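Local coordinates for ferritin light chain (Trichoplusia ni, PDB 1Z6O), which builds, with heavy chains, the shell of a secreted insect ferritin that stores iron in soluble form, and probably facilitates nucleation of the ferrihydrite core, at the Fe (III) ion site and the interface of chains A and B. Sequence-based numbering; all coordinates share one arbitrary frame. Chains: chain A/B/C, Ferritin light chain.

Contact 1: the Fe (III) ion site. Residues chain A 161, 165; chain B 161, 165; chain C 161, 165. With FE (Fe (III) ion), chain D.
Three light chains meet here around a three-fold channel of the ferritin shell, the hydrophilic kind of opening that in ferritins serves as a route for iron into the shell. Each sends in two side chains one turn apart on its helix 157-190, a glutamine and a glutamate (A:Gln161 and A:Glu165 in chain A). The side chains form two stacked rings: glutamine amides above, glutamate carboxylates below, and a partly occupied Fe (III) ion beneath the carboxylates, on the side away from the amides. Each glutamate points one oxygen, OE2, inward at the metal. The iron lies 2.2 Å from A:Glu165 OE2 and the same from C:Glu165 OE2, with B:Glu165 OE2 slightly longer at 2.4 Å. OE1 stays farther back, 3.2 Å from FE in A:Glu165, so each carboxylate binds through one oxygen. Neighbouring glutamates cross at about a right angle, and the angles at the iron are all narrow, near 77°, so the ligands seen cap one side of the ion; waters completing the shell may be unseen. The price is a crowd of acidic oxygens: OE2 of A:Glu165 and OE2 of C:Glu165 are 2.8 Å apart, a repulsion that the metal charge would offset.

The glutamines serve a neighbouring chain rather than their own. With CG anti to the backbone N (chi1 168°) and the chain bent at chi2, A:Gln161 turns its amide NE2 down onto B:Glu165 OE2, at 2.9 Å. The acceptor lies in the amide plane, yet the N-H comes down from above the carboxylate plane, the two planes being 87° apart. B:Gln161 NE2 does likewise to C:Glu165 OE2, while the bond from C:Gln161 to A:Glu165 is weak. An alanine in place of A:Gln161 would probably leave the carboxylate of B:Glu165 freer to rotate and its charge less well compensated. Above the donors, the amide oxygens OE1 face one another across the axis.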
loop_
_atom_site.group_PDB
_atom_site.type_symbol
_atom_site.label_atom_id
_atom_site.label_comp_id
_atom_site.label_asym_id
_atom_site.label_seq_id
_atom_site.Cartn_x
_atom_site.Cartn_y
_atom_site.Cartn_z
ATOM N N GLN A 161 17.091 39.847 -24.697
ATOM C CA GLN A 161 16.484 39.002 -23.662
ATOM C C GLN A 161 17.151 37.623 -23.636
ATOM O O GLN A 161 17.330 37.037 -22.565
ATOM C CB GLN A 161 14.969 38.863 -23.904
ATOM C CG GLN A 161 14.287 37.772 -23.056
ATOM C CD GLN A 161 14.013 38.155 -21.589
ATOM O OE1 GLN A 161 14.601 39.091 -21.022
ATOM N NE2 GLN A 161 13.115 37.401 -20.965
ATOM N N GLU A 165 18.828 36.279 -20.217
ATOM C CA GLU A 165 18.375 35.041 -19.595
ATOM C C GLU A 165 19.363 33.874 -19.604
ATOM O O GLU A 165 19.531 33.182 -18.603
ATOM C CB GLU A 165 17.095 34.566 -20.288
ATOM C CG GLU A 165 15.891 35.472 -20.111
ATOM C CD GLU A 165 15.231 35.277 -18.762
ATOM O OE1 GLU A 165 15.360 34.164 -18.214
ATOM O OE2 GLU A 165 14.575 36.216 -18.259
ATOM N N GLN B 161 10.130 44.662 -20.126
ATOM C CA GLN B 161 10.285 43.307 -19.585
ATOM C C GLN B 161 9.026 42.476 -19.849
ATOM O O GLN B 161 9.117 41.275 -20.120
ATOM C CB GLN B 161 10.588 43.362 -18.076
ATOM C CG GLN B 161 10.482 42.004 -17.355
ATOM C CD GLN B 161 11.682 41.059 -17.556
ATOM O OE1 GLN B 161 12.491 41.195 -18.490
ATOM N NE2 GLN B 161 11.783 40.076 -16.669
ATOM N N GLU B 165 9.317 39.000 -21.886
ATOM C CA GLU B 165 8.893 37.741 -21.286
ATOM C C GLU B 165 7.660 37.077 -21.897
ATOM O O GLU B 165 7.635 35.868 -22.113
ATOM C CB GLU B 165 8.608 37.961 -19.797
ATOM C CG GLU B 165 9.818 38.327 -18.956
ATOM C CD GLU B 165 10.656 37.112 -18.615
ATOM O OE1 GLU B 165 10.077 36.007 -18.573
ATOM O OE2 GLU B 165 11.875 37.257 -18.373
ATOM N N GLN C 161 18.838 43.487 -16.036
ATOM C CA GLN C 161 18.057 42.247 -15.961
ATOM C C GLN C 161 17.735 41.902 -14.503
ATOM O O GLN C 161 16.649 41.400 -14.206
ATOM C CB GLN C 161 18.823 41.089 -16.631
ATOM C CG GLN C 161 18.233 39.693 -16.355
ATOM C CD GLN C 161 16.981 39.334 -17.177
ATOM O OE1 GLN C 161 16.279 40.195 -17.736
ATOM N NE2 GLN C 161 16.692 38.039 -17.234
ATOM N N GLU C 165 13.889 41.445 -13.361
ATOM C CA GLU C 165 13.421 40.190 -12.785
ATOM C C GLU C 165 13.025 40.225 -11.309
ATOM O O GLU C 165 12.003 39.668 -10.916
ATOM C CB GLU C 165 14.509 39.125 -12.945
ATOM C CG GLU C 165 14.816 38.725 -14.377
ATOM C CD GLU C 165 13.788 37.757 -14.925
ATOM O OE1 GLU C 165 13.185 37.034 -14.107
ATOM O OE2 GLU C 165 13.595 37.703 -16.160
HETATM FE FE FE D . 12.944 35.711 -16.892
#

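Contact 2: the interface of chains A and B. Residues chain A 4-5, 8, 12, 21, 24; chain B 121, 123-124, 127-128, 130-131, 182.
The N-terminal segment of chain A, with its short helix 4-11, lies against helix 122-148 of chain B, a light-chain to light-chain contact within the ferritin shell.

Polar contacts concentrate on one carboxylate. B:Asp131, its CG anti to the carbonyl carbon (chi1 -68°), presents both oxygens to the first turn of helix 4-11: OD1 accepts the backbone N of A:Cys4 at 2.8 Å and OD2 the backbone N of A:Tyr5 at 2.6 Å. Each oxygen uses its syn lone pair, so two consecutive peptide N-H groups are gripped as by a fork. The acid caps the start of this helix from the other chain, and the helix dipole would favour its charged form. More loosely, a water links the carbonyl O of A:Cys24 to the hydroxyl OG1 of B:Thr182.

A covalent link should stiffen the N-terminal segment of chain A: SG of A:Cys4 and SG of A:Cys24 form a disulfide, tying the helix start to the segment further on. The bridge packs on small and branched side chains, SG of A:Cys4 lying over the methyl CB of B:Ala127 at 3.3 Å and also against CD2 of B:Leu130.

Apolar packing continues along the helix. A:Val8 splits its branches: CG2 sits 3.7 Å from CB of B:Ala127 and beside B:Leu123, while CG1 touches the aliphatic CG of B:Glu124 and meets the B:His121 ring tip to tip. Beyond, CD2 of B:Leu123 reaches SG of A:Cys12.

The ring of A:Tyr5 is held at face and edge. The poorly ordered B:Lys128 crosses it obliquely, its CD over one face, and the carbonyl O of B:Glu124 lies in the ring plane at CD1. Within chain B, the side chain of B:Glu124 makes one half of a capping box at the helix start, its OE1 accepting the backbone N of B:His121 at 3.0 Å through the anti lone pair.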
loop_
_atom_site.group_PDB
_atom_site.type_symbol
_atom_site.label_atom_id
_atom_site.label_comp_id
_atom_site.label_asym_id
_atom_site.label_seq_id
_atom_site.Cartn_x
_atom_site.Cartn_y
_atom_site.Cartn_z
ATOM N N CYS A 4 6.259 37.170 -47.439
ATOM C CA CYS A 4 6.313 35.798 -47.904
ATOM C C CYS A 4 5.038 35.517 -48.715
ATOM O O CYS A 4 5.081 34.868 -49.761
ATOM C CB CYS A 4 6.444 34.858 -46.695
ATOM S SG CYS A 4 6.225 33.094 -47.090
ATOM N N TYR A 5 3.904 36.034 -48.249
ATOM C CA TYR A 5 2.636 35.820 -48.950
ATOM C C TYR A 5 2.691 36.381 -50.378
ATOM O O TYR A 5 2.240 35.741 -51.329
ATOM C CB TYR A 5 1.498 36.498 -48.191
ATOM C CG TYR A 5 0.121 36.176 -48.720
ATOM C CD1 TYR A 5 -0.447 34.924 -48.506
ATOM C CD2 TYR A 5 -0.639 37.143 -49.387
ATOM C CE1 TYR A 5 -1.741 34.634 -48.926
ATOM C CE2 TYR A 5 -1.942 36.863 -49.818
ATOM C CZ TYR A 5 -2.486 35.603 -49.578
ATOM O OH TYR A 5 -3.777 35.305 -49.960
ATOM N N VAL A 8 4.751 34.195 -52.612
ATOM C CA VAL A 8 4.009 33.008 -53.019
ATOM C C VAL A 8 3.029 33.336 -54.152
ATOM O O VAL A 8 2.943 32.601 -55.137
ATOM C CB VAL A 8 3.233 32.393 -51.827
ATOM C CG1 VAL A 8 2.257 31.322 -52.329
ATOM C CG2 VAL A 8 4.226 31.755 -50.844
ATOM N N CYS A 12 3.723 31.423 -57.540
ATOM C CA CYS A 12 2.766 30.353 -57.796
ATOM C C CYS A 12 1.850 30.701 -58.967
ATOM O O CYS A 12 0.824 30.054 -59.179
ATOM C CB CYS A 12 1.938 30.049 -56.539
ATOM S SG CYS A 12 2.895 29.245 -55.205
ATOM N N LEU A 21 10.873 32.313 -53.292
ATOM C CA LEU A 21 10.335 32.684 -51.981
ATOM C C LEU A 21 11.393 33.252 -51.031
ATOM O O LEU A 21 11.547 32.782 -49.904
ATOM C CB LEU A 21 9.658 31.471 -51.329
ATOM C CG LEU A 21 8.604 30.765 -52.191
ATOM C CD1 LEU A 21 7.945 29.664 -51.367
ATOM C CD2 LEU A 21 7.556 31.760 -52.678
ATOM N N CYS A 24 10.285 34.053 -47.448
ATOM C CA CYS A 24 9.733 32.991 -46.619
ATOM C C CYS A 24 10.884 32.345 -45.851
ATOM O O CYS A 24 11.369 31.271 -46.197
ATOM C CB CYS A 24 9.023 31.956 -47.486
ATOM S SG CYS A 24 7.639 32.649 -48.463
ATOM N N HIS B 121 -4.614 27.935 -50.506
ATOM C CA HIS B 121 -4.054 26.600 -50.612
ATOM C C HIS B 121 -3.029 26.541 -49.458
ATOM O O HIS B 121 -2.744 27.564 -48.827
ATOM C CB HIS B 121 -3.423 26.347 -51.998
ATOM C CG HIS B 121 -2.311 27.281 -52.373
ATOM N ND1 HIS B 121 -2.360 28.063 -53.511
ATOM C CD2 HIS B 121 -1.078 27.469 -51.843
ATOM C CE1 HIS B 121 -1.205 28.685 -53.667
ATOM N NE2 HIS B 121 -0.410 28.342 -52.668
ATOM N N LEU B 123 0.379 26.238 -49.054
ATOM C CA LEU B 123 1.556 27.111 -49.024
ATOM C C LEU B 123 1.149 28.569 -48.778
ATOM O O LEU B 123 1.774 29.266 -47.976
ATOM C CB LEU B 123 2.355 27.002 -50.331
ATOM C CG LEU B 123 3.561 27.955 -50.439
ATOM C CD1 LEU B 123 4.542 27.712 -49.289
ATOM C CD2 LEU B 123 4.261 27.737 -51.781
ATOM N N GLU B 124 0.111 29.033 -49.464
ATOM C CA GLU B 124 -0.364 30.408 -49.270
ATOM C C GLU B 124 -0.758 30.663 -47.818
ATOM O O GLU B 124 -0.466 31.727 -47.266
ATOM C CB GLU B 124 -1.626 30.706 -50.087
ATOM C CG GLU B 124 -1.482 30.883 -51.562
ATOM C CD GLU B 124 -2.838 31.179 -52.213
ATOM O OE1 GLU B 124 -3.800 30.392 -52.005
ATOM O OE2 GLU B 124 -2.944 32.202 -52.926
ATOM N N ALA B 127 2.280 30.897 -45.610
ATOM C CA ALA B 127 2.993 32.139 -45.914
ATOM C C ALA B 127 2.322 33.314 -45.213
ATOM O O ALA B 127 2.994 34.193 -44.670
ATOM C CB ALA B 127 3.011 32.390 -47.432
ATOM N N LYS B 128 0.993 33.344 -45.241
ATOM C CA LYS B 128 0.259 34.422 -44.592
ATOM C C LYS B 128 0.418 34.316 -43.077
ATOM O O LYS B 128 0.538 35.327 -42.395
ATOM C CB LYS B 128 -1.234 34.359 -44.953
ATOM C CG LYS B 128 -2.021 35.628 -44.586
ATOM C CD LYS B 128 -1.556 36.805 -45.455
ATOM C CE LYS B 128 -2.558 37.957 -45.513
ATOM N NZ LYS B 128 -2.683 38.728 -44.241
ATOM N N LEU B 130 2.969 33.113 -41.519
ATOM C CA LEU B 130 4.334 33.559 -41.250
ATOM C C LEU B 130 4.387 35.094 -41.261
ATOM O O LEU B 130 4.931 35.704 -40.335
ATOM C CB LEU B 130 5.303 32.989 -42.297
ATOM C CG LEU B 130 6.771 33.438 -42.218
ATOM C CD1 LEU B 130 7.385 33.013 -40.871
ATOM C CD2 LEU B 130 7.556 32.801 -43.385
ATOM N N ASP B 131 3.825 35.720 -42.295
ATOM C CA ASP B 131 3.818 37.186 -42.379
ATOM C C ASP B 131 3.101 37.846 -41.199
ATOM O O ASP B 131 3.579 38.843 -40.655
ATOM C CB ASP B 131 3.125 37.681 -43.658
ATOM C CG ASP B 131 3.905 37.348 -44.926
ATOM O OD1 ASP B 131 5.151 37.259 -44.875
ATOM O OD2 ASP B 131 3.260 37.194 -45.985
ATOM N N THR B 182 7.132 26.443 -44.512
ATOM C CA THR B 182 7.090 26.922 -45.892
ATOM C C THR B 182 8.234 26.333 -46.697
ATOM O O THR B 182 8.065 26.062 -47.885
ATOM C CB THR B 182 7.120 28.484 -46.016
ATOM O OG1 THR B 182 8.395 28.989 -45.597
ATOM C CG2 THR B 182 6.023 29.100 -45.173
HETATM O O HOH W 1 10.909 28.824 -47.397
#

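Contact 1 and contact 2 lie about 32 Å apart, measured between the centres of their C-alpha atoms, and both join chain A to chain B; contact 1 also brings in chain C. Helix 157-190 of chain B runs through both, supplying the channel residues near its start and B:Thr182 towards its far end. Chain A thus touches its neighbour at two well-separated places, by the channel and by its N-terminal segment. Since every copy repeats the arrangement, the segments pass round the three-fold trimer from each subunit to the next, which should brace the shell far from the iron.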